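Local coordinates for protein carboxypeptidase Y inhibitor (Saccharomyces cerevisiae, PDB 1WPX) that inhibits the serine protease carboxypeptidase Y specifically and potently, as a member of the phosphatidylethanolamine-binding protein family, at residues M151-P156 and H162-L167; S42-V47 and T55-S60; F66-Q71 and Y82-D87; E115-L120 and Y169-G174; P187-G192 and G199-E204. All coordinates share one frame; numbering follows the deposited sequence.

Overall arrangement
From the N terminus, contact 2 comes first, closing the loop that links strand 45-47 to strand 63-69. Contact 3 follows, bringing the end of strand 63-69 against the loop that leads to strand 90-96. Contact 4 spans a much longer stretch, from strand 110-120 to the end of strand 162-170, and contact 1 is nested inside it. Contact 5 then joins a loop to helix 198-203, and no two contacts cross. Contacts 1 and 2 touch where Pro153 meets the 55-60 segment. At the opposite side of the chain's centre from contact 1, a salt bridge between Asp87 and Lys173 joins contacts 3 and 4. Tyr169 packs on Ala202, linking contact 4 to contact 5.

Contact 1: residues M151-P156 and H162-L167; sequences MGPAPP and HRYVFL. With SO4 (sulfate ion), chain G.
A pocket that holds a sulfate, consistent with the anion-binding site of phosphatidylethanolamine-binding proteins, is lined by prolines of the 151-156 loop laid over aromatic rings of residues 162-167, on strand 162-170. Pro153 CB sits above one face of the Tyr164 ring, 3.7 Å from its centroid, and Pro155 CB covers one face of His162, 3.5 Å from that centroid. Proline suits both places, since its rigid ring offers polarised C-H groups to the aromatic faces. The sulfate, probably from the crystallisation liquor, accepts at O2 a fairly straight bond from Ala154 N (2.8 Å, 155°) and a longer one from Tyr164 OH (3.3 Å), while His112 NE2 grips the ion too. Sulfate O3 lies at the edge of the His162 ring, but ND1 of that histidine is hydrogen-bonded to Asp96 and NE2 to Ser159. Strand 162-170 runs between strands 90-96 and 208-217, and Tyr164 packs on Met94 of the first and Phe215 of the second.

Contact 2: residues S42-V47 and T55-S60; sequences SSSAPV and TEKARS
Lys57 stretches its side chain past the methyl group of Ala45 until its ammonium group meets the hydroxyl of Ser44. The aliphatic part does the packing: Ala45 CB lies 4.1 Å from Lys57 CB and equally 4.1 Å from Lys57 CD, with the small methyl seated alongside the lysine chain. That chain is extended as far as CE and then bends at its last torsion (chi4 -69°), which swings NZ to the serine. Lys57 NZ donates to Ser44 OG at 2.8 Å, a bond for which a long, flexible cationic side chain is well suited. Ser44 stands in the type I beta turn from Ser42 to Ala45, which closes the hairpin between strands 35-40 and 45-47. Its OG lies between the backbone N and the carbonyl carbon (chi1 68°), where it also meets Ser42 OG at 3.3 Å in a weak hydrogen bond. Lys57 itself ends the short 3-10 segment 55-57, whose turn is fastened by Ala58 N donating to Thr55 O at 3.0 Å. Lys57 and Ser44 are exposed, whereas Ala45 is buried and also packs on Leu53. Beyond them, Ala58 rests on Phe215 of strand 208-217, and its carbonyl O is hydrogen-bonded to Tyr150 OH.

Contact 3: residues F66-Q71 and Y82-D87; sequences FTFNKQ and YVPQDD
Pro84 and Tyr82 both come at the Phe68 ring from the same side, and this is the tightly packed part of the contact. Pro84 CD makes a CH-pi contact over one face of that ring, 3.9 Å from its centroid and displaced toward the rim, within 3.5 Å of Phe68 CZ; the rigid proline ring is well shaped for this. The Phe68 and Tyr82 planes stand 88° apart but meet obliquely, with Phe68 CD2 3.9 Å from Tyr82 CE2. The same tyrosine carbon also reaches the edge of the Phe66 ring, at CE2, 4.0 Å away. Both phenylalanines hold CG anti to the backbone N (chi1 178° in Phe66, 168° in Phe68), which swings their rings toward the 82-87 loop. Thr67, on the strand's other face, packs on another protein's chain. Phe68 also meets the Phe135 ring of strand 134-140. The solvent side is made by Lys70, Val83, Gln85 and Asp86, all exposed. The polar end of Tyr82 turns to Asp88 in a weak bond. With no hydrogen bond between the two segments, the fit across this interface depends on apolar and aromatic packing, while polar ties such as Asp87 to Lys173 lie elsewhere.

Contact 4: residues E115-L120 and Y169-G174; sequences ECDLKL and YKQPKG
The side-chain amide of Gln171 takes hold of Asp117 at two points. Its OE1 accepts a nearly straight hydrogen bond from Asp117 N (2.8 Å, 172° at the hydrogen), the donor lying 20° from the carbonyl plane. At the other end of the amide, Gln171 NE2 gives a weak bond to Asp117 OD1 at 3.4 Å. The amide and carboxylate planes are 81° apart, so the two groups do not face each other flat. Gln171 OE1 also lies 3.5 Å from Cys116 CB. Glutamine fits this place because one group supplies both the acceptor for a main-chain N-H and the donor for an acid, and its chain is extended beyond CG, long enough to reach past the intervening strand 90-96 to strand 110-120. Asp117 marks a G1 beta bulge, where it and Leu118 together face Phe90 and strand 110-120 turns a corner; its positive phi belongs to that bulge. A glutamate in place of Gln171 would probably lose the weak N-H bond to Asp117 OD1 and set a second carboxylate beside it. In the next shell, Thr91 OG1 is hydrogen-bonded to Gln171 OE1, and Val175 O takes a weak bond from NE2. Ser177 OG, the stronger partner of that carboxylate, is hydrogen-bonded to Asp117 OD2. Strand 90-96, which carries Thr91, lies between strands 110-120 and 162-170 and pairs with both.

Contact 5: residues P187-G192 and G199-E204; sequences PNWGYG and GKWAKE
Tyr191 turns CG anti to its carbonyl carbon (chi1 -79°), whereas Trp201 has CG opposite its backbone N (chi1 -171°), and these torsions bring the tyrosine hydroxyl to the edge of the indole. There Tyr191 OH lies near the plane of the Trp201 ring, 3.5 Å from CD1. Lys200, bent at chi2, lays CG over one face of the Tyr191 ring, 3.9 Å from its centroid, using the aliphatic part of lysine while the ammonium end runs off elsewhere. Tyr191 OH also donates weakly to Glu204 OE2 at 3.0 Å, an oxygen with a stronger partner in Ser181 OG. A phenylalanine in place of Tyr191 would probably leave Glu204 OE2 without this weak bond and the edge of Trp201 without its hydroxyl neighbour. Deeper in, Trp189 CZ3 lies 3.6 Å from Trp201 CE3, the side chains crossing at about a right angle and the ring planes 49° apart. Trp189 NE1 is bonded to Thr95 OG1 and Trp201 NE1 to Ser181 O. Residues 188-190 have left-handed backbone angles, which coil the loop tightly. Helix 198-203 and this loop thus pack together against strand 110-120, both tryptophans touching Val114, on the sheet of the phosphatidylethanolamine-binding protein fold.

Contact 1: residues M151-P156 and H162-L167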
# COMPACT_ATOMS: atom_id res chain seq x y z
N MET B 151 8.31 -4.20 29.38
CA MET B 151 9.69 -4.51 29.07
C MET B 151 9.79 -4.69 27.56
O MET B 151 9.17 -5.60 27.00
CB MET B 151 10.13 -5.79 29.77
CG MET B 151 11.62 -6.01 29.67
SD MET B 151 12.17 -7.50 30.50
CE MET B 151 12.36 -8.59 29.07
N GLY B 152 10.55 -3.82 26.90
CA GLY B 152 10.71 -3.89 25.46
C GLY B 152 11.37 -5.14 24.92
O GLY B 152 11.89 -5.96 25.68
N PRO B 153 11.38 -5.31 23.59
CA PRO B 153 11.99 -6.49 22.96
C PRO B 153 13.48 -6.58 23.29
O PRO B 153 14.18 -5.56 23.37
CB PRO B 153 11.76 -6.25 21.47
CG PRO B 153 10.54 -5.40 21.44
CD PRO B 153 10.79 -4.43 22.56
N ALA B 154 13.95 -7.80 23.48
CA ALA B 154 15.34 -8.05 23.81
C ALA B 154 15.71 -9.44 23.32
O ALA B 154 16.29 -10.24 24.07
CB ALA B 154 15.55 -7.94 25.31
N PRO B 155 15.39 -9.75 22.05
CA PRO B 155 15.70 -11.06 21.48
C PRO B 155 17.20 -11.35 21.45
O PRO B 155 18.02 -10.45 21.23
CB PRO B 155 15.09 -10.97 20.09
CG PRO B 155 15.29 -9.53 19.74
CD PRO B 155 14.89 -8.83 21.02
N PRO B 156 17.58 -12.62 21.68
CA PRO B 156 18.98 -13.05 21.68
C PRO B 156 19.61 -12.88 20.30
O PRO B 156 19.06 -13.33 19.29
CB PRO B 156 18.89 -14.52 22.09
CG PRO B 156 17.63 -14.58 22.90
CD PRO B 156 16.69 -13.72 22.10
N HIS B 162 11.50 -12.12 16.19
CA HIS B 162 10.50 -12.61 17.13
C HIS B 162 9.19 -11.87 16.90
O HIS B 162 9.19 -10.71 16.47
CB HIS B 162 10.91 -12.36 18.58
CG HIS B 162 12.09 -13.16 19.03
ND1 HIS B 162 12.50 -13.19 20.35
CD2 HIS B 162 12.96 -13.94 18.35
CE1 HIS B 162 13.56 -13.96 20.46
NE2 HIS B 162 13.86 -14.43 19.26
N ARG B 163 8.09 -12.54 17.20
CA ARG B 163 6.78 -11.92 17.08
C ARG B 163 6.43 -11.27 18.42
O ARG B 163 6.49 -11.91 19.47
CB ARG B 163 5.72 -12.96 16.73
CG ARG B 163 5.73 -13.41 15.29
CD ARG B 163 4.86 -14.63 15.08
NE ARG B 163 5.33 -15.75 15.89
CZ ARG B 163 4.72 -16.93 15.96
NH1 ARG B 163 3.61 -17.14 15.27
NH2 ARG B 163 5.22 -17.89 16.74
N TYR B 164 6.11 -9.98 18.37
CA TYR B 164 5.72 -9.24 19.57
C TYR B 164 4.25 -8.92 19.40
O TYR B 164 3.88 -8.01 18.66
CB TYR B 164 6.58 -7.99 19.69
CG TYR B 164 8.01 -8.36 20.00
CD1 TYR B 164 8.36 -8.80 21.29
CD2 TYR B 164 8.98 -8.38 19.00
CE1 TYR B 164 9.64 -9.26 21.57
CE2 TYR B 164 10.28 -8.85 19.27
CZ TYR B 164 10.59 -9.29 20.56
OH TYR B 164 11.84 -9.78 20.84
N VAL B 165 3.41 -9.70 20.09
CA VAL B 165 1.96 -9.58 19.97
C VAL B 165 1.18 -8.83 21.06
O VAL B 165 1.24 -9.17 22.24
CB VAL B 165 1.34 -10.99 19.83
CG1 VAL B 165 -0.12 -10.89 19.41
CG2 VAL B 165 2.13 -11.80 18.82
N PHE B 166 0.44 -7.81 20.63
CA PHE B 166 -0.41 -7.04 21.54
C PHE B 166 -1.82 -7.61 21.45
O PHE B 166 -2.32 -7.87 20.35
CB PHE B 166 -0.44 -5.56 21.15
CG PHE B 166 0.84 -4.83 21.43
CD1 PHE B 166 1.73 -4.56 20.40
CD2 PHE B 166 1.15 -4.42 22.72
CE1 PHE B 166 2.92 -3.87 20.65
CE2 PHE B 166 2.33 -3.73 22.98
CZ PHE B 166 3.22 -3.45 21.94
N LEU B 167 -2.45 -7.82 22.60
CA LEU B 167 -3.81 -8.35 22.65
C LEU B 167 -4.69 -7.56 23.62
O LEU B 167 -4.29 -7.30 24.76
CB LEU B 167 -3.81 -9.83 23.06
CG LEU B 167 -2.99 -10.80 22.21
CD1 LEU B 167 -1.61 -10.94 22.82
CD2 LEU B 167 -3.66 -12.15 22.16
S SO4 G . 12.18 -11.45 24.46
O1 SO4 G . 12.55 -11.58 25.89
O2 SO4 G . 12.31 -10.04 24.06
O3 SO4 G . 13.08 -12.29 23.65
O4 SO4 G . 10.79 -11.90 24.27

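Contact 2: residues S42-V47 and T55-S60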
# COMPACT_ATOMS: atom_id res chain seq x y z
N SER B 42 6.29 5.75 18.57
CA SER B 42 6.58 7.12 18.18
C SER B 42 6.11 7.30 16.74
O SER B 42 5.91 6.32 16.02
CB SER B 42 8.07 7.42 18.29
OG SER B 42 8.82 6.65 17.37
N SER B 43 5.93 8.55 16.32
CA SER B 43 5.46 8.83 14.97
C SER B 43 6.21 8.03 13.90
O SER B 43 5.68 7.80 12.81
CB SER B 43 5.58 10.33 14.67
OG SER B 43 6.92 10.77 14.68
N SER B 44 7.42 7.59 14.22
CA SER B 44 8.21 6.83 13.27
C SER B 44 8.25 5.35 13.63
O SER B 44 8.87 4.55 12.92
CB SER B 44 9.64 7.36 13.22
OG SER B 44 10.32 7.09 14.44
N ALA B 45 7.58 4.98 14.72
CA ALA B 45 7.57 3.60 15.16
C ALA B 45 6.17 3.07 15.43
O ALA B 45 5.80 2.81 16.58
CB ALA B 45 8.43 3.44 16.40
N PRO B 46 5.36 2.90 14.37
CA PRO B 46 4.01 2.39 14.58
C PRO B 46 4.08 0.88 14.44
O PRO B 46 4.92 0.36 13.71
CB PRO B 46 3.24 3.01 13.42
CG PRO B 46 4.25 2.92 12.31
CD PRO B 46 5.56 3.35 12.98
N VAL B 47 3.22 0.16 15.15
CA VAL B 47 3.22 -1.28 14.99
C VAL B 47 2.06 -1.44 14.00
O VAL B 47 0.92 -1.11 14.31
CB VAL B 47 2.99 -2.03 16.35
CG1 VAL B 47 2.91 -1.02 17.47
CG2 VAL B 47 1.75 -2.92 16.30
N THR B 55 14.76 -2.61 17.62
CA THR B 55 14.64 -2.82 19.06
C THR B 55 14.66 -1.57 19.93
O THR B 55 13.81 -1.42 20.80
CB THR B 55 15.75 -3.78 19.53
OG1 THR B 55 15.41 -5.11 19.13
CG2 THR B 55 15.92 -3.71 21.03
N GLU B 56 15.62 -0.68 19.70
CA GLU B 56 15.75 0.53 20.51
C GLU B 56 14.54 1.45 20.46
O GLU B 56 14.34 2.26 21.36
CB GLU B 56 17.00 1.32 20.12
CG GLU B 56 17.08 1.70 18.65
CD GLU B 56 17.55 0.55 17.76
OE1 GLU B 56 17.59 0.75 16.53
OE2 GLU B 56 17.88 -0.54 18.29
N LYS B 57 13.74 1.34 19.40
CA LYS B 57 12.55 2.17 19.29
C LYS B 57 11.41 1.65 20.17
O LYS B 57 10.56 2.41 20.60
CB LYS B 57 12.11 2.28 17.83
CG LYS B 57 12.89 3.33 17.05
CD LYS B 57 12.46 3.37 15.59
CE LYS B 57 13.12 4.52 14.83
NZ LYS B 57 12.63 5.85 15.29
N ALA B 58 11.42 0.34 20.43
CA ALA B 58 10.40 -0.29 21.26
C ALA B 58 10.89 -0.38 22.71
O ALA B 58 10.51 -1.28 23.45
CB ALA B 58 10.08 -1.67 20.72
N ARG B 59 11.72 0.58 23.09
CA ARG B 59 12.31 0.63 24.42
C ARG B 59 11.33 1.00 25.54
O ARG B 59 11.36 0.40 26.61
CB ARG B 59 13.49 1.61 24.40
CG ARG B 59 14.45 1.46 25.55
CD ARG B 59 15.54 2.53 25.47
NE ARG B 59 14.97 3.87 25.30
CZ ARG B 59 15.59 4.99 25.64
NH1 ARG B 59 16.81 4.95 26.18
NH2 ARG B 59 15.00 6.17 25.45
N SER B 60 10.47 1.99 25.30
CA SER B 60 9.50 2.41 26.31
C SER B 60 8.10 1.89 25.99
O SER B 60 7.88 1.28 24.95
CB SER B 60 9.47 3.94 26.41
OG SER B 60 10.76 4.44 26.72

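Contact 3: residues F66-Q71 and Y82-D87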
# COMPACT_ATOMS: atom_id res chain seq x y z
N PHE B 66 -8.25 2.18 20.38
CA PHE B 66 -9.16 1.12 19.97
C PHE B 66 -10.24 1.70 19.08
O PHE B 66 -10.90 2.68 19.44
CB PHE B 66 -9.79 0.47 21.20
CG PHE B 66 -10.80 -0.60 20.87
CD1 PHE B 66 -10.44 -1.69 20.09
CD2 PHE B 66 -12.10 -0.52 21.35
CE1 PHE B 66 -11.37 -2.69 19.79
CE2 PHE B 66 -13.04 -1.52 21.06
CZ PHE B 66 -12.67 -2.60 20.28
N THR B 67 -10.41 1.12 17.90
CA THR B 67 -11.43 1.58 16.99
C THR B 67 -12.46 0.48 16.90
O THR B 67 -12.17 -0.63 16.46
CB THR B 67 -10.86 1.88 15.59
OG1 THR B 67 -10.11 3.10 15.63
CG2 THR B 67 -11.98 2.04 14.58
N PHE B 68 -13.67 0.79 17.34
CA PHE B 68 -14.74 -0.19 17.27
C PHE B 68 -15.58 0.12 16.05
O PHE B 68 -15.87 1.29 15.75
CB PHE B 68 -15.60 -0.15 18.54
CG PHE B 68 -16.88 -0.93 18.42
CD1 PHE B 68 -18.06 -0.30 18.06
CD2 PHE B 68 -16.89 -2.31 18.64
CE1 PHE B 68 -19.25 -1.02 17.92
CE2 PHE B 68 -18.07 -3.05 18.50
CZ PHE B 68 -19.25 -2.40 18.13
N ASN B 69 -15.95 -0.92 15.33
CA ASN B 69 -16.77 -0.78 14.14
C ASN B 69 -17.83 -1.86 14.13
O ASN B 69 -17.55 -3.01 13.81
CB ASN B 69 -15.91 -0.90 12.88
CG ASN B 69 -16.72 -0.77 11.61
OD1 ASN B 69 -17.42 0.22 11.42
ND2 ASN B 69 -16.62 -1.76 10.73
N LYS B 70 -19.05 -1.50 14.52
CA LYS B 70 -20.15 -2.46 14.55
C LYS B 70 -20.44 -2.86 13.11
O LYS B 70 -21.26 -2.24 12.43
CB LYS B 70 -21.40 -1.84 15.18
CG LYS B 70 -22.65 -2.70 15.04
CD LYS B 70 -23.83 -2.06 15.74
CE LYS B 70 -25.14 -2.68 15.29
NZ LYS B 70 -25.38 -2.42 13.84
N GLN B 71 -19.74 -3.89 12.65
CA GLN B 71 -19.89 -4.38 11.29
C GLN B 71 -18.88 -5.50 11.11
O GLN B 71 -19.16 -6.50 10.45
CB GLN B 71 -19.63 -3.24 10.30
CG GLN B 71 -20.23 -3.47 8.92
CD GLN B 71 -19.57 -4.63 8.19
OE1 GLN B 71 -20.18 -5.25 7.32
NE2 GLN B 71 -18.31 -4.90 8.52
N TYR B 82 -19.04 -8.84 20.88
CA TYR B 82 -18.71 -7.79 21.83
C TYR B 82 -19.54 -6.54 21.55
O TYR B 82 -19.49 -5.98 20.46
CB TYR B 82 -17.22 -7.44 21.74
CG TYR B 82 -16.89 -6.10 22.36
CD1 TYR B 82 -17.12 -5.87 23.72
CD2 TYR B 82 -16.43 -5.05 21.58
CE1 TYR B 82 -16.90 -4.61 24.28
CE2 TYR B 82 -16.21 -3.79 22.13
CZ TYR B 82 -16.45 -3.58 23.48
OH TYR B 82 -16.27 -2.33 24.02
N VAL B 83 -20.29 -6.11 22.56
CA VAL B 83 -21.12 -4.91 22.45
C VAL B 83 -20.60 -3.92 23.48
O VAL B 83 -20.77 -4.11 24.69
CB VAL B 83 -22.60 -5.22 22.76
CG1 VAL B 83 -23.46 -4.04 22.33
CG2 VAL B 83 -23.03 -6.49 22.06
N PRO B 84 -19.94 -2.85 23.03
CA PRO B 84 -19.39 -1.83 23.93
C PRO B 84 -20.37 -1.30 24.97
O PRO B 84 -21.56 -1.14 24.69
CB PRO B 84 -18.90 -0.75 22.97
CG PRO B 84 -19.78 -0.92 21.77
CD PRO B 84 -19.84 -2.41 21.62
N GLN B 85 -19.86 -1.04 26.17
CA GLN B 85 -20.64 -0.51 27.28
C GLN B 85 -19.77 0.36 28.17
O GLN B 85 -18.56 0.42 27.99
CB GLN B 85 -21.23 -1.66 28.11
CG GLN B 85 -22.33 -2.42 27.38
CD GLN B 85 -22.94 -3.51 28.25
OE1 GLN B 85 -23.40 -3.25 29.36
NE2 GLN B 85 -22.96 -4.74 27.73
N ASP B 86 -20.39 1.03 29.14
CA ASP B 86 -19.66 1.93 30.04
C ASP B 86 -18.92 1.25 31.19
O ASP B 86 -17.87 1.74 31.63
CB ASP B 86 -20.62 2.96 30.62
CG ASP B 86 -21.20 3.87 29.56
OD1 ASP B 86 -22.09 4.68 29.91
OD2 ASP B 86 -20.77 3.77 28.39
N ASP B 87 -19.46 0.14 31.68
CA ASP B 87 -18.83 -0.58 32.78
C ASP B 87 -17.53 -1.24 32.31
O ASP B 87 -16.60 -1.42 33.09
CB ASP B 87 -19.77 -1.67 33.29
CG ASP B 87 -21.17 -1.16 33.55
OD1 ASP B 87 -21.36 -0.40 34.53
OD2 ASP B 87 -22.08 -1.51 32.75

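Contact 4: residues E115-L120 and Y169-G174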
# COMPACT_ATOMS: atom_id res chain seq x y z
N GLU B 115 -1.53 -4.92 31.50
CA GLU B 115 -2.22 -3.81 32.16
C GLU B 115 -3.70 -4.16 32.28
O GLU B 115 -4.32 -4.58 31.30
CB GLU B 115 -2.08 -2.54 31.33
CG GLU B 115 -1.21 -1.49 31.94
CD GLU B 115 -1.35 -0.19 31.21
OE1 GLU B 115 -1.00 -0.14 30.02
OE2 GLU B 115 -1.83 0.79 31.83
N CYS B 116 -4.27 -3.96 33.47
CA CYS B 116 -5.67 -4.29 33.67
C CYS B 116 -6.50 -3.13 34.20
O CYS B 116 -5.97 -2.08 34.59
CB CYS B 116 -5.80 -5.47 34.62
SG CYS B 116 -4.78 -6.89 34.17
N ASP B 117 -7.81 -3.35 34.22
CA ASP B 117 -8.77 -2.36 34.71
C ASP B 117 -8.62 -1.05 33.94
O ASP B 117 -8.58 0.03 34.53
CB ASP B 117 -8.56 -2.12 36.20
CG ASP B 117 -8.35 -3.41 36.98
OD1 ASP B 117 -9.17 -4.34 36.83
OD2 ASP B 117 -7.36 -3.48 37.74
N LEU B 118 -8.54 -1.17 32.61
CA LEU B 118 -8.41 -0.03 31.72
C LEU B 118 -9.80 0.32 31.20
O LEU B 118 -10.57 -0.58 30.86
CB LEU B 118 -7.54 -0.39 30.52
CG LEU B 118 -6.02 -0.43 30.64
CD1 LEU B 118 -5.44 -1.28 29.52
CD2 LEU B 118 -5.47 0.99 30.59
N LYS B 119 -10.12 1.60 31.15
CA LYS B 119 -11.42 1.99 30.63
C LYS B 119 -11.24 2.96 29.46
O LYS B 119 -10.25 3.70 29.39
CB LYS B 119 -12.30 2.61 31.73
CG LYS B 119 -11.75 3.88 32.34
CD LYS B 119 -12.78 4.52 33.27
CE LYS B 119 -12.18 5.69 34.07
NZ LYS B 119 -11.14 5.27 35.08
N LEU B 120 -12.19 2.95 28.54
CA LEU B 120 -12.13 3.81 27.37
C LEU B 120 -12.54 5.25 27.67
O LEU B 120 -13.50 5.49 28.39
CB LEU B 120 -13.03 3.24 26.28
CG LEU B 120 -12.53 1.97 25.58
CD1 LEU B 120 -13.68 1.22 24.91
CD2 LEU B 120 -11.47 2.37 24.56
N TYR B 169 -8.15 -7.49 25.74
CA TYR B 169 -9.21 -8.33 26.28
C TYR B 169 -10.25 -7.53 27.06
O TYR B 169 -9.93 -6.53 27.69
CB TYR B 169 -8.65 -9.40 27.22
CG TYR B 169 -7.84 -10.47 26.56
CD1 TYR B 169 -6.46 -10.32 26.37
CD2 TYR B 169 -8.43 -11.67 26.14
CE1 TYR B 169 -5.70 -11.33 25.78
CE2 TYR B 169 -7.69 -12.68 25.55
CZ TYR B 169 -6.32 -12.51 25.38
OH TYR B 169 -5.57 -13.52 24.81
N LYS B 170 -11.50 -7.98 27.00
CA LYS B 170 -12.57 -7.35 27.75
C LYS B 170 -12.72 -8.19 29.01
O LYS B 170 -12.83 -9.41 28.91
CB LYS B 170 -13.88 -7.37 26.98
CG LYS B 170 -15.04 -6.83 27.79
CD LYS B 170 -16.38 -7.21 27.20
CE LYS B 170 -17.51 -6.80 28.13
NZ LYS B 170 -18.86 -7.11 27.57
N GLN B 171 -12.70 -7.56 30.18
CA GLN B 171 -12.83 -8.29 31.43
C GLN B 171 -14.30 -8.55 31.73
O GLN B 171 -15.16 -7.79 31.29
CB GLN B 171 -12.21 -7.49 32.58
CG GLN B 171 -10.75 -7.14 32.34
CD GLN B 171 -10.16 -6.22 33.41
OE1 GLN B 171 -9.04 -5.74 33.28
NE2 GLN B 171 -10.93 -5.99 34.47
N PRO B 172 -14.61 -9.62 32.49
CA PRO B 172 -16.01 -9.94 32.83
C PRO B 172 -16.53 -8.78 33.68
O PRO B 172 -15.79 -8.23 34.50
CB PRO B 172 -15.89 -11.22 33.66
CG PRO B 172 -14.55 -11.79 33.28
CD PRO B 172 -13.69 -10.57 33.13
N LYS B 173 -17.80 -8.41 33.50
CA LYS B 173 -18.34 -7.30 34.27
C LYS B 173 -18.21 -7.42 35.79
O LYS B 173 -18.48 -8.48 36.38
CB LYS B 173 -19.81 -7.07 33.91
CG LYS B 173 -20.42 -5.87 34.61
CD LYS B 173 -21.77 -5.50 34.03
CE LYS B 173 -22.27 -4.16 34.56
NZ LYS B 173 -23.53 -3.73 33.88
N GLY B 174 -17.78 -6.33 36.41
CA GLY B 174 -17.63 -6.30 37.85
C GLY B 174 -16.39 -6.93 38.44
O GLY B 174 -16.11 -6.72 39.62

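Contact 5: residues P187-G192 and G199-E204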
# COMPACT_ATOMS: atom_id res chain seq x y z
N PRO B 187 9.25 -15.80 31.76
CA PRO B 187 9.34 -17.01 30.94
C PRO B 187 8.16 -17.96 31.17
O PRO B 187 7.87 -18.34 32.30
CB PRO B 187 10.69 -17.61 31.35
CG PRO B 187 10.95 -17.01 32.71
CD PRO B 187 10.47 -15.60 32.55
N ASN B 188 7.49 -18.32 30.08
CA ASN B 188 6.33 -19.21 30.10
C ASN B 188 5.19 -18.63 30.93
O ASN B 188 4.25 -19.33 31.28
CB ASN B 188 6.69 -20.59 30.65
CG ASN B 188 7.96 -21.15 30.05
OD1 ASN B 188 9.06 -20.88 30.52
ND2 ASN B 188 7.81 -21.94 28.99
N TRP B 189 5.28 -17.34 31.23
CA TRP B 189 4.26 -16.68 32.04
C TRP B 189 4.21 -17.39 33.39
O TRP B 189 3.16 -17.45 34.04
CB TRP B 189 2.89 -16.73 31.35
CG TRP B 189 2.70 -15.68 30.29
CD1 TRP B 189 3.51 -15.44 29.22
CD2 TRP B 189 1.66 -14.69 30.23
NE1 TRP B 189 3.05 -14.37 28.50
CE2 TRP B 189 1.92 -13.89 29.10
CE3 TRP B 189 0.55 -14.40 31.03
CZ2 TRP B 189 1.09 -12.82 28.74
CZ3 TRP B 189 -0.28 -13.34 30.67
CH2 TRP B 189 0.01 -12.56 29.54
N GLY B 190 5.35 -17.95 33.78
CA GLY B 190 5.45 -18.65 35.04
C GLY B 190 4.68 -19.95 35.12
O GLY B 190 4.35 -20.41 36.22
N TYR B 191 4.39 -20.56 33.98
CA TYR B 191 3.65 -21.82 33.96
C TYR B 191 4.57 -23.03 33.91
O TYR B 191 4.11 -24.17 34.01
CB TYR B 191 2.69 -21.86 32.77
CG TYR B 191 1.43 -21.06 32.97
CD1 TYR B 191 0.36 -21.60 33.69
CD2 TYR B 191 1.30 -19.77 32.48
CE1 TYR B 191 -0.80 -20.86 33.90
CE2 TYR B 191 0.15 -19.02 32.70
CZ TYR B 191 -0.90 -19.58 33.41
OH TYR B 191 -2.04 -18.83 33.64
N GLY B 192 5.87 -22.80 33.75
CA GLY B 192 6.81 -23.90 33.69
C GLY B 192 6.86 -24.61 32.35
O GLY B 192 7.94 -24.73 31.75
N GLY B 199 -2.86 -17.49 26.09
CA GLY B 199 -3.96 -18.40 25.85
C GLY B 199 -4.43 -19.06 27.13
O GLY B 199 -5.61 -19.01 27.45
N LYS B 200 -3.49 -19.66 27.85
CA LYS B 200 -3.77 -20.34 29.11
C LYS B 200 -4.36 -19.37 30.14
O LYS B 200 -5.45 -19.60 30.68
CB LYS B 200 -2.48 -20.94 29.67
CG LYS B 200 -2.62 -21.69 30.98
CD LYS B 200 -3.45 -22.94 30.79
CE LYS B 200 -3.39 -23.85 32.00
NZ LYS B 200 -4.15 -25.11 31.74
N TRP B 201 -3.63 -18.29 30.39
CA TRP B 201 -4.02 -17.27 31.36
C TRP B 201 -5.35 -16.59 31.05
O TRP B 201 -6.15 -16.33 31.96
CB TRP B 201 -2.93 -16.21 31.47
CG TRP B 201 -3.13 -15.24 32.58
CD1 TRP B 201 -2.96 -15.47 33.91
CD2 TRP B 201 -3.52 -13.86 32.45
NE1 TRP B 201 -3.22 -14.32 34.63
CE2 TRP B 201 -3.57 -13.32 33.75
CE3 TRP B 201 -3.84 -13.04 31.37
CZ2 TRP B 201 -3.92 -11.99 34.00
CZ3 TRP B 201 -4.19 -11.72 31.61
CH2 TRP B 201 -4.23 -11.21 32.92
N ALA B 202 -5.60 -16.28 29.78
CA ALA B 202 -6.83 -15.61 29.39
C ALA B 202 -8.06 -16.49 29.61
O ALA B 202 -9.12 -16.00 29.98
CB ALA B 202 -6.76 -15.19 27.93
N LYS B 203 -7.90 -17.79 29.39
CA LYS B 203 -9.00 -18.73 29.57
C LYS B 203 -9.36 -18.95 31.02
O LYS B 203 -10.54 -18.90 31.38
CB LYS B 203 -8.67 -20.07 28.91
CG LYS B 203 -9.06 -20.14 27.45
CD LYS B 203 -10.58 -20.00 27.29
CE LYS B 203 -11.01 -19.99 25.82
NZ LYS B 203 -12.49 -19.87 25.65
N GLU B 204 -8.37 -19.20 31.87
CA GLU B 204 -8.66 -19.43 33.28
C GLU B 204 -9.19 -18.19 33.98
O GLU B 204 -9.57 -18.24 35.14
CB GLU B 204 -7.43 -19.99 34.01
CG GLU B 204 -6.16 -19.14 33.94
CD GLU B 204 -4.98 -19.82 34.63
OE1 GLU B 204 -4.69 -21.00 34.33
OE2 GLU B 204 -4.33 -19.17 35.48